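Local coordinates for protein putative NAD(P)H nitroreductase MhqN (Bacillus subtilis, PDB 3BEM) that probably reduces nitroaromatic or related aromatic compounds with NAD(P)H, as an FMN-dependent homodimer of the nitroreductase family, and may contribute to their degradation, at residues 31-36 / 194-199; 42-47 / 59-64; 153-158 / 163-168. The protein carries 3 engineered substitutions. All blocks are in the same frame, centred on the assembly; numbering follows the deposited sequence.

Contact 1 of 3, residues 31-36 / 194-199; sequences SGHPIT and IGKEKT. With PGO (S-1,2-propanediol), chain H.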
loop_
_atom_site.group_PDB
_atom_site.type_symbol
_atom_site.label_atom_id
_atom_site.label_comp_id
_atom_site.label_asym_id
_atom_site.label_seq_id
_atom_site.Cartn_x
_atom_site.Cartn_y
_atom_site.Cartn_z
ATOM N N SER B 31 -23.583 13.083 8.405
ATOM C CA SER B 31 -23.827 14.315 7.635
ATOM C C SER B 31 -23.333 15.491 8.443
ATOM O O SER B 31 -23.149 15.368 9.669
ATOM C CB SER B 31 -25.328 14.433 7.262
ATOM O OG SER B 31 -25.713 13.289 6.450
ATOM N N GLY B 32 -23.065 16.606 7.748
ATOM C CA GLY B 32 -22.657 17.847 8.377
ATOM C C GLY B 32 -21.184 18.008 8.606
ATOM O O GLY B 32 -20.765 18.889 9.397
ATOM N N HIS B 33 -20.385 17.221 7.873
ATOM C CA HIS B 33 -18.945 17.266 7.950
ATOM C C HIS B 33 -18.340 17.471 6.568
ATOM O O HIS B 33 -17.598 16.630 6.040
ATOM C CB HIS B 33 -18.468 15.992 8.676
ATOM C CG HIS B 33 -19.008 15.916 10.064
ATOM N ND1 HIS B 33 -18.440 16.602 11.118
ATOM C CD2 HIS B 33 -20.111 15.317 10.551
ATOM C CE1 HIS B 33 -19.140 16.372 12.211
ATOM N NE2 HIS B 33 -20.164 15.594 11.895
ATOM N N PRO B 34 -18.608 18.611 5.961
ATOM C CA PRO B 34 -18.059 18.826 4.617
ATOM C C PRO B 34 -16.559 18.823 4.677
ATOM O O PRO B 34 -15.973 19.283 5.650
ATOM C CB PRO B 34 -18.636 20.202 4.208
ATOM C CG PRO B 34 -19.007 20.835 5.459
ATOM C CD PRO B 34 -19.351 19.783 6.454
ATOM N N ILE B 35 -15.949 18.301 3.621
ATOM C CA ILE B 35 -14.499 18.343 3.443
ATOM C C ILE B 35 -14.143 19.245 2.273
ATOM O O ILE B 35 -14.871 19.268 1.293
ATOM C CB ILE B 35 -13.941 16.912 3.279
ATOM C CG1 ILE B 35 -12.422 16.862 3.542
ATOM C CG2 ILE B 35 -14.230 16.352 1.920
ATOM C CD1 ILE B 35 -11.793 15.446 3.584
ATOM N N THR B 36 -13.062 20.021 2.414
ATOM C CA THR B 36 -12.698 21.003 1.404
ATOM C C THR B 36 -11.491 20.526 0.616
ATOM O O THR B 36 -10.751 19.622 1.046
ATOM C CB THR B 36 -12.392 22.350 2.055
ATOM O OG1 THR B 36 -11.165 22.293 2.809
ATOM C CG2 THR B 36 -13.538 22.753 2.984
ATOM N N ILE B 194 -14.170 9.054 2.596
ATOM C CA ILE B 194 -13.637 9.826 3.704
ATOM C C ILE B 194 -14.777 10.624 4.335
ATOM O O ILE B 194 -15.694 11.075 3.650
ATOM C CB ILE B 194 -12.459 10.738 3.239
ATOM C CG1 ILE B 194 -11.836 11.431 4.443
ATOM C CG2 ILE B 194 -12.943 11.773 2.161
ATOM C CD1 ILE B 194 -10.529 12.110 4.120
ATOM N N GLY B 195 -14.739 10.788 5.663
ATOM C CA GLY B 195 -15.740 11.503 6.374
ATOM C C GLY B 195 -15.555 11.374 7.849
ATOM O O GLY B 195 -14.441 11.141 8.295
ATOM N N LYS B 196 -16.642 11.546 8.608
ATOM C CA LYS B 196 -16.612 11.417 10.074
ATOM C C LYS B 196 -17.580 10.299 10.426
ATOM O O LYS B 196 -18.779 10.350 10.052
ATOM C CB LYS B 196 -16.997 12.710 10.766
ATOM C CG LYS B 196 -16.084 13.921 10.460
ATOM C CD LYS B 196 -14.628 13.780 10.912
ATOM C CE LYS B 196 -13.806 15.092 10.619
ATOM N NZ LYS B 196 -14.095 16.246 11.484
ATOM N N GLU B 197 -17.074 9.291 11.125
ATOM C CA GLU B 197 -17.901 8.182 11.596
ATOM C C GLU B 197 -18.362 8.463 13.022
ATOM O O GLU B 197 -17.599 9.003 13.798
ATOM C CB GLU B 197 -17.116 6.874 11.513
ATOM C CG GLU B 197 -17.860 5.689 12.078
ATOM C CD GLU B 197 -17.280 4.369 11.704
ATOM O OE1 GLU B 197 -16.084 4.157 11.962
ATOM O OE2 GLU B 197 -18.053 3.509 11.211
ATOM N N LYS B 198 -19.579 8.069 13.383
ATOM C CA LYS B 198 -19.970 8.122 14.808
ATOM C C LYS B 198 -19.238 7.025 15.597
ATOM O O LYS B 198 -19.440 5.850 15.341
ATOM C CB LYS B 198 -21.468 7.971 14.985
ATOM C CG LYS B 198 -21.880 8.106 16.444
ATOM C CD LYS B 198 -23.378 8.237 16.617
ATOM C CE LYS B 198 -23.667 8.829 17.982
ATOM N NZ LYS B 198 -24.964 8.426 18.544
ATOM N N THR B 199 -18.397 7.431 16.541
ATOM C CA THR B 199 -17.517 6.511 17.243
ATOM C C THR B 199 -18.263 5.622 18.229
ATOM O O THR B 199 -17.910 4.459 18.400
ATOM C CB THR B 199 -16.453 7.255 18.046
ATOM O OG1 THR B 199 -15.888 8.293 17.246
ATOM C CG2 THR B 199 -15.337 6.289 18.494
HETATM C C1 PGO H . -18.710 18.032 1.027
HETATM C C2 PGO H . -18.098 18.571 -0.264
HETATM C C3 PGO H . -19.186 19.049 -1.245
HETATM O O1 PGO H . -17.809 17.232 1.802
HETATM O O2 PGO H . -17.167 19.635 0.052
HETATM O O HOH W 1 -15.962 18.064 10.556
#

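Contact 2 of 3, residues 42-47 / 59-64; sequences EMFELV and TKYVTV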
loop_
_atom_site.group_PDB
_atom_site.type_symbol
_atom_site.label_atom_id
_atom_site.label_comp_id
_atom_site.label_asym_id
_atom_site.label_seq_id
_atom_site.Cartn_x
_atom_site.Cartn_y
_atom_site.Cartn_z
ATOM N N GLU B 42 -3.752 19.109 1.828
ATOM C CA GLU B 42 -2.794 18.818 2.871
ATOM C C GLU B 42 -2.439 17.318 2.998
ATOM O O GLU B 42 -1.270 16.969 3.121
ATOM C CB GLU B 42 -3.320 19.326 4.206
ATOM C CG GLU B 42 -2.372 19.039 5.360
ATOM C CD GLU B 42 -2.872 19.529 6.705
ATOM O OE1 GLU B 42 -4.055 19.908 6.834
ATOM O OE2 GLU B 42 -2.069 19.509 7.655
HETATM N N MSE B 43 -3.436 16.454 2.867
HETATM C CA MSE B 43 -3.211 15.040 2.880
HETATM C C MSE B 43 -2.414 14.615 1.638
HETATM O O MSE B 43 -1.496 13.802 1.718
HETATM C CB MSE B 43 -4.555 14.283 2.971
HETATM C CG MSE B 43 -5.344 14.671 4.151
HETATM SE SE MSE B 43 -7.125 13.856 3.997
HETATM C CE MSE B 43 -8.087 15.060 5.092
ATOM N N PHE B 44 -2.756 15.199 0.479
ATOM C CA PHE B 44 -2.118 14.832 -0.783
ATOM C C PHE B 44 -0.652 15.293 -0.832
ATOM O O PHE B 44 0.167 14.671 -1.514
ATOM C CB PHE B 44 -2.919 15.329 -1.966
ATOM C CG PHE B 44 -4.198 14.584 -2.210
ATOM C CD1 PHE B 44 -4.213 13.202 -2.331
ATOM C CD2 PHE B 44 -5.400 15.279 -2.381
ATOM C CE1 PHE B 44 -5.416 12.506 -2.575
ATOM C CE2 PHE B 44 -6.600 14.588 -2.631
ATOM C CZ PHE B 44 -6.575 13.222 -2.755
ATOM N N GLU B 45 -0.302 16.365 -0.099
ATOM C CA GLU B 45 1.123 16.749 0.004
ATOM C C GLU B 45 1.953 15.633 0.654
ATOM O O GLU B 45 3.120 15.420 0.296
ATOM C CB GLU B 45 1.290 18.043 0.772
ATOM C CG GLU B 45 0.834 19.242 0.019
ATOM C CD GLU B 45 1.719 19.719 -1.157
ATOM O OE1 GLU B 45 2.931 19.450 -1.172
ATOM O OE2 GLU B 45 1.185 20.413 -2.064
ATOM N N LEU B 46 1.364 14.929 1.622
ATOM C CA LEU B 46 2.058 13.804 2.213
ATOM C C LEU B 46 2.094 12.610 1.275
ATOM O O LEU B 46 3.102 11.924 1.169
ATOM C CB LEU B 46 1.396 13.378 3.544
ATOM C CG LEU B 46 1.431 14.437 4.641
ATOM C CD1 LEU B 46 0.755 13.864 5.898
ATOM C CD2 LEU B 46 2.829 14.949 4.965
ATOM N N VAL B 47 0.957 12.320 0.636
ATOM C CA VAL B 47 0.854 11.246 -0.394
ATOM C C VAL B 47 1.931 11.416 -1.469
ATOM O O VAL B 47 2.497 10.424 -1.919
ATOM C CB VAL B 47 -0.576 11.225 -0.989
ATOM C CG1 VAL B 47 -0.655 10.294 -2.125
ATOM C CG2 VAL B 47 -1.560 10.837 0.153
ATOM N N THR B 59 0.353 6.911 -9.397
ATOM C CA THR B 59 -0.958 7.081 -8.787
ATOM C C THR B 59 -1.588 8.403 -9.156
ATOM O O THR B 59 -0.932 9.474 -9.128
ATOM C CB THR B 59 -0.898 6.928 -7.232
ATOM O OG1 THR B 59 -0.105 5.812 -6.866
ATOM C CG2 THR B 59 -2.305 6.739 -6.594
ATOM N N LYS B 60 -2.866 8.329 -9.505
ATOM C CA LYS B 60 -3.724 9.490 -9.630
ATOM C C LYS B 60 -4.939 9.316 -8.739
ATOM O O LYS B 60 -5.361 8.173 -8.449
ATOM C CB LYS B 60 -4.104 9.769 -11.087
ATOM C CG LYS B 60 -2.923 10.252 -11.945
ATOM C CD LYS B 60 -3.352 11.086 -13.197
ATOM C CE LYS B 60 -2.232 12.062 -13.635
ATOM N NZ LYS B 60 -2.741 13.230 -14.402
ATOM N N TYR B 61 -5.481 10.425 -8.269
ATOM C CA TYR B 61 -6.733 10.418 -7.513
ATOM C C TYR B 61 -7.813 11.251 -8.196
ATOM O O TYR B 61 -7.551 12.405 -8.606
ATOM C CB TYR B 61 -6.535 10.934 -6.091
ATOM C CG TYR B 61 -5.626 10.095 -5.212
ATOM C CD1 TYR B 61 -4.252 10.206 -5.302
ATOM C CD2 TYR B 61 -6.158 9.254 -4.251
ATOM C CE1 TYR B 61 -3.416 9.435 -4.527
ATOM C CE2 TYR B 61 -5.357 8.498 -3.455
ATOM C CZ TYR B 61 -3.975 8.586 -3.587
ATOM O OH TYR B 61 -3.229 7.801 -2.776
ATOM N N VAL B 62 -9.001 10.674 -8.376
ATOM C CA VAL B 62 -10.150 11.456 -8.778
ATOM C C VAL B 62 -10.965 11.598 -7.519
ATOM O O VAL B 62 -11.438 10.593 -6.942
ATOM C CB VAL B 62 -10.925 10.811 -9.868
ATOM C CG1 VAL B 62 -12.184 11.638 -10.153
ATOM C CG2 VAL B 62 -10.032 10.686 -11.112
ATOM N N THR B 63 -11.116 12.836 -7.080
ATOM C CA THR B 63 -11.738 13.125 -5.795
ATOM C C THR B 63 -13.110 13.757 -5.997
ATOM O O THR B 63 -13.210 14.881 -6.514
ATOM C CB THR B 63 -10.848 14.051 -4.938
ATOM O OG1 THR B 63 -9.532 13.479 -4.832
ATOM C CG2 THR B 63 -11.439 14.267 -3.556
ATOM N N VAL B 64 -14.147 13.024 -5.599
ATOM C CA VAL B 64 -15.525 13.410 -5.877
ATOM C C VAL B 64 -16.140 14.028 -4.632
ATOM O O VAL B 64 -16.371 13.342 -3.621
ATOM C CB VAL B 64 -16.384 12.216 -6.361
ATOM C CG1 VAL B 64 -17.785 12.708 -6.806
ATOM C CG2 VAL B 64 -15.636 11.452 -7.502
#

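Contact 3 of 3, residues 153-158 / 163-168; sequences MFMLSA and WDTCPM. With FMN (flavin mononucleotide), chain G.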
loop_
_atom_site.group_PDB
_atom_site.type_symbol
_atom_site.label_atom_id
_atom_site.label_comp_id
_atom_site.label_asym_id
_atom_site.label_seq_id
_atom_site.Cartn_x
_atom_site.Cartn_y
_atom_site.Cartn_z
HETATM N N MSE B 153 -0.782 5.420 2.472
HETATM C CA MSE B 153 -0.301 6.720 2.891
HETATM C C MSE B 153 -1.455 7.726 2.977
HETATM O O MSE B 153 -1.541 8.505 3.942
HETATM C CB MSE B 153 0.824 7.230 1.964
HETATM C CG MSE B 153 1.287 8.609 2.317
HETATM SE SE MSE B 153 2.372 8.615 3.850
HETATM C CE MSE B 153 4.143 8.075 3.002
ATOM N N PHE B 154 -2.350 7.707 1.999
ATOM C CA PHE B 154 -3.539 8.600 2.075
ATOM C C PHE B 154 -4.348 8.363 3.361
ATOM O O PHE B 154 -4.709 9.300 4.064
ATOM C CB PHE B 154 -4.457 8.471 0.859
ATOM C CG PHE B 154 -5.665 9.393 0.960
ATOM C CD1 PHE B 154 -5.539 10.753 0.706
ATOM C CD2 PHE B 154 -6.853 8.938 1.514
ATOM C CE1 PHE B 154 -6.599 11.598 0.905
ATOM C CE2 PHE B 154 -7.911 9.793 1.724
ATOM C CZ PHE B 154 -7.773 11.130 1.409
HETATM N N MSE B 155 -4.668 7.111 3.629
HETATM C CA MSE B 155 -5.495 6.769 4.777
HETATM C C MSE B 155 -4.836 7.193 6.112
HETATM O O MSE B 155 -5.528 7.653 6.998
HETATM C CB MSE B 155 -5.926 5.290 4.707
HETATM C CG MSE B 155 -6.850 5.056 3.580
HETATM SE SE MSE B 155 -7.515 3.215 3.735
HETATM C CE MSE B 155 -6.061 2.315 2.769
ATOM N N LEU B 156 -3.515 6.978 6.269
ATOM C CA LEU B 156 -2.817 7.408 7.485
ATOM C C LEU B 156 -2.745 8.940 7.589
ATOM O O LEU B 156 -2.899 9.478 8.689
ATOM C CB LEU B 156 -1.449 6.788 7.589
ATOM C CG LEU B 156 -1.526 5.268 7.915
ATOM C CD1 LEU B 156 -0.158 4.671 7.537
ATOM C CD2 LEU B 156 -1.979 4.981 9.375
ATOM N N SER B 157 -2.595 9.619 6.446
ATOM C CA SER B 157 -2.671 11.094 6.428
ATOM C C SER B 157 -4.046 11.593 6.896
ATOM O O SER B 157 -4.168 12.497 7.699
ATOM C CB SER B 157 -2.369 11.620 5.021
ATOM O OG SER B 157 -1.064 11.228 4.576
ATOM N N ALA B 158 -5.103 10.980 6.364
ATOM C CA ALA B 158 -6.456 11.304 6.766
ATOM C C ALA B 158 -6.683 11.122 8.245
ATOM O O ALA B 158 -7.207 11.986 8.928
ATOM C CB ALA B 158 -7.444 10.502 5.935
ATOM N N TRP B 163 -9.727 12.622 10.238
ATOM C CA TRP B 163 -10.822 12.107 9.418
ATOM C C TRP B 163 -10.843 10.571 9.445
ATOM O O TRP B 163 -9.797 9.907 9.614
ATOM C CB TRP B 163 -10.657 12.591 7.984
ATOM C CG TRP B 163 -10.847 14.047 7.811
ATOM C CD1 TRP B 163 -9.894 15.025 7.942
ATOM C CD2 TRP B 163 -12.072 14.726 7.489
ATOM N NE1 TRP B 163 -10.445 16.262 7.727
ATOM C CE2 TRP B 163 -11.780 16.115 7.434
ATOM C CE3 TRP B 163 -13.377 14.299 7.230
ATOM C CZ2 TRP B 163 -12.757 17.073 7.143
ATOM C CZ3 TRP B 163 -14.335 15.242 6.941
ATOM C CH2 TRP B 163 -14.029 16.620 6.903
ATOM N N ASP B 164 -12.014 10.009 9.187
ATOM C CA ASP B 164 -12.171 8.563 9.004
ATOM C C ASP B 164 -12.222 8.203 7.524
ATOM O O ASP B 164 -12.680 8.976 6.704
ATOM C CB ASP B 164 -13.440 8.094 9.698
ATOM C CG ASP B 164 -13.393 8.409 11.170
ATOM O OD1 ASP B 164 -12.403 7.969 11.849
ATOM O OD2 ASP B 164 -14.265 9.140 11.641
ATOM N N THR B 165 -11.756 7.007 7.189
ATOM C CA THR B 165 -11.807 6.516 5.790
ATOM C C THR B 165 -12.255 5.067 5.786
ATOM O O THR B 165 -12.296 4.422 6.843
ATOM C CB THR B 165 -10.471 6.628 5.012
ATOM O OG1 THR B 165 -9.459 5.838 5.676
ATOM C CG2 THR B 165 -10.011 8.070 4.840
ATOM N N CYS B 166 -12.734 4.616 4.627
ATOM C CA CYS B 166 -12.999 3.191 4.373
ATOM C C CYS B 166 -12.449 2.890 2.997
ATOM O O CYS B 166 -12.933 3.446 2.029
ATOM C CB CYS B 166 -14.467 2.876 4.470
ATOM S SG CYS B 166 -14.670 1.064 4.429
ATOM N N PRO B 167 -11.440 2.025 2.885
ATOM C CA PRO B 167 -10.979 1.524 1.596
ATOM C C PRO B 167 -12.001 0.543 1.096
ATOM O O PRO B 167 -12.639 -0.155 1.901
ATOM C CB PRO B 167 -9.681 0.843 1.925
ATOM C CG PRO B 167 -9.858 0.385 3.321
ATOM C CD PRO B 167 -10.767 1.349 4.016
HETATM N N MSE B 168 -12.196 0.490 -0.205
HETATM C CA MSE B 168 -13.270 -0.271 -0.839
HETATM C C MSE B 168 -12.806 -0.901 -2.163
HETATM O O MSE B 168 -12.158 -0.260 -2.982
HETATM C CB MSE B 168 -14.505 0.632 -1.082
HETATM C CG MSE B 168 -14.966 1.343 0.179
HETATM SE SE MSE B 168 -16.199 2.769 -0.273
HETATM C CE MSE B 168 -17.726 1.662 -0.852
HETATM N N1 FMN G . -15.190 -2.173 3.477
HETATM C C2 FMN G . -16.452 -2.007 2.965
HETATM O O2 FMN G . -17.348 -1.709 3.763
HETATM N N3 FMN G . -16.699 -2.150 1.624
HETATM C C4 FMN G . -15.708 -2.525 0.730
HETATM O O4 FMN G . -15.982 -2.510 -0.488
HETATM C C4A FMN G . -14.425 -2.690 1.249
HETATM N N5 FMN G . -13.384 -3.083 0.404
HETATM C C5A FMN G . -12.108 -3.129 0.934
HETATM C C6 FMN G . -11.046 -3.398 0.051
HETATM C C7 FMN G . -9.738 -3.430 0.545
HETATM C C7M FMN G . -8.607 -3.411 -0.479
HETATM C C8 FMN G . -9.470 -3.224 1.891
HETATM C C8M FMN G . -8.056 -2.860 2.333
HETATM C C9 FMN G . -10.522 -3.012 2.783
HETATM C C9A FMN G . -11.829 -2.928 2.303
HETATM N N10 FMN G . -12.904 -2.663 3.176
HETATM C C10 FMN G . -14.166 -2.505 2.619
HETATM C "C1'" FMN G . -12.652 -2.592 4.642
HETATM C "C2'" FMN G . -12.307 -3.919 5.325
HETATM O "O2'" FMN G . -13.512 -4.636 5.548
HETATM C "C3'" FMN G . -11.621 -3.592 6.643
HETATM O "O3'" FMN G . -10.371 -2.920 6.326
HETATM C "C4'" FMN G . -11.422 -4.794 7.569
HETATM O "O4'" FMN G . -12.703 -5.337 7.941
HETATM C "C5'" FMN G . -10.637 -4.355 8.836
HETATM O "O5'" FMN G . -11.296 -3.292 9.563
HETATM P P FMN G . -10.351 -2.223 10.299
HETATM O O1P FMN G . -9.524 -2.975 11.291
HETATM O O2P FMN G . -9.599 -1.693 9.132
HETATM O O3P FMN G . -11.272 -1.225 10.954
HETATM O O HOH W 2 -8.065 7.044 7.735
#

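Contact 1 of 3, residues 31-36 / 194-199
The extended, irregular segment 31-36 passes the end of strand 186-195 without a hydrogen bond between the two segments, the backbones coming nearest at H33 and K196, whose CA atoms lie 6.6 Å apart. Two separate side-chain pairs bridge the gap. At the outer one, the aliphatic root of K196 lies over one face of the H33 imidazole, displaced toward the rim: K196 CB stands 4.0 Å from the ring centroid and 17° off its normal, a CH-pi contact, while K196 CG approaches H33 CG to 3.6 Å. Bends at chi2 (-63°) and chi4 (73°) carry the chain past the imidazole and leave NZ on the ND1 side of the ring, and a water in the imidazole plane joins the two polar ends, 2.9 Å from H33 ND1 and 2.8 Å from K196 NZ, which donates to it. The same lysine makes a cation-pi contact with W163. Deeper in, I35 and I194 cross at about a right angle and meet by their delta methyls, CD1 to CD1 at 3.6 Å, with M43 and A88 packed around them. A propanediol, probably from the crystallisation liquor, takes the backbone of I35 at both N and O. The chemistry is thus divided between a purely apolar inner pair and an amphipathic outer one; the ammonium group, so near H33 ND1 across the bridging water, would probably disfavour a second positive charge on the imidazole.

Contact 2 of 3, residues 42-47 / 59-64
Helix 37-47 packs here against strand 59-64, an outermost strand of the chain's antiparallel sheet, and F44 and Y61 make the centre of the buried layer between them. The two short axes run nearly antiparallel, at 167°, and come no closer than 11.5 Å, a gap spanned chiefly by the F44 and Y61 rings. F44 points its ring toward the strand so that CE1 comes over one face of the Y61 ring, off toward the rim, with F44 CE1 3.6 Å from Y61 CG. The rings are neither stacked nor edge-to-face: their planes are inclined at 52° and their centroids lie 5.0 Å apart. With CG of Y61 anti to its carbonyl carbon (chi1 -64°), the phenol extends toward the helix as far as V47, whose CG1 methyl sits 3.8 Å from Y61 CE1 and 3.6 Å from Y61 OH. That hydroxyl is hydrogen-bonded to S150 of helix 136-161, which pins the far end of the ring.

This is one face of the alpha+beta nitroreductase fold, and the sheet does not stop at strand 59-64: Y61, V62 and T63 pair in parallel with a strand of the second subunit, while V215 and Y217 of that subunit pack on F44 and T63. Two residues beyond Y61 on strand 59-64, T63 OG1 lies 3.6 Å from F44 CZ, at the far end of that ring. Buried by the phenyl ring, this hydroxyl has no polar partner in the model.

Contact 3 of 3, residues 153-158 / 163-168
M155 lies across T165 and P167, reaching from helix 136-161 to the strand that follows it. Its CG sits 3.4 Å from T165 OG1, and beyond that the selenium of M155, a selenomethionine in this model, comes to 3.7 Å from P167 CB, the two side chains crossing at about a right angle. T165 faces the helix with its two branches divided: OG1 occupies the position between the backbone N and the carbonyl carbon (chi1 61°), on the M155 side, and is linked by a water to M155 O, while CG2 nestles against A158 CB at 3.7 Å and, more loosely, against the F154 ring. Where the helix gives way to the strand, W163 N donates to A158 O at 2.9 Å, nearly straight at the hydrogen (163°) but from above the carbonyl plane. The indole then leads away from the helix. Helix and strand run nearly antiparallel (short axes at 159°), and the strand's far end lies over one face of the isoalloxazine: P167 CG is 3.5 Å from FMN C9, and C166 SG is 3.4 Å from FMN N1. The strand end C166–M168 forms one wall of the FMN pocket, as expected of the nitroreductase fold.

All three contacts reach the same antiparallel sheet. M43, a selenomethionine on the helix of contact 2 that does not touch its strand, packs against both other contacts: its SE lies 3.8 Å from I194 CD1 of contact 1, and its CE 3.4 Å from W163 CD1 of contact 3. Contacts 1 and 3 also join through neighbouring strands, by a probable backbone hydrogen bond, D164 N to G195 O at 2.8 Å. Between contacts 2 and 3, F44 CE1 is 3.7 Å from F154 CD1, so the F44 and F154 rings meet between the two helices. Contact 3 alone lines the flavin pocket; the I194 side chain is about 13 Å from FMN and that of V47 about 12 Å. Contacts 2 and 3 both touch the second subunit, whereas contact 1 does not.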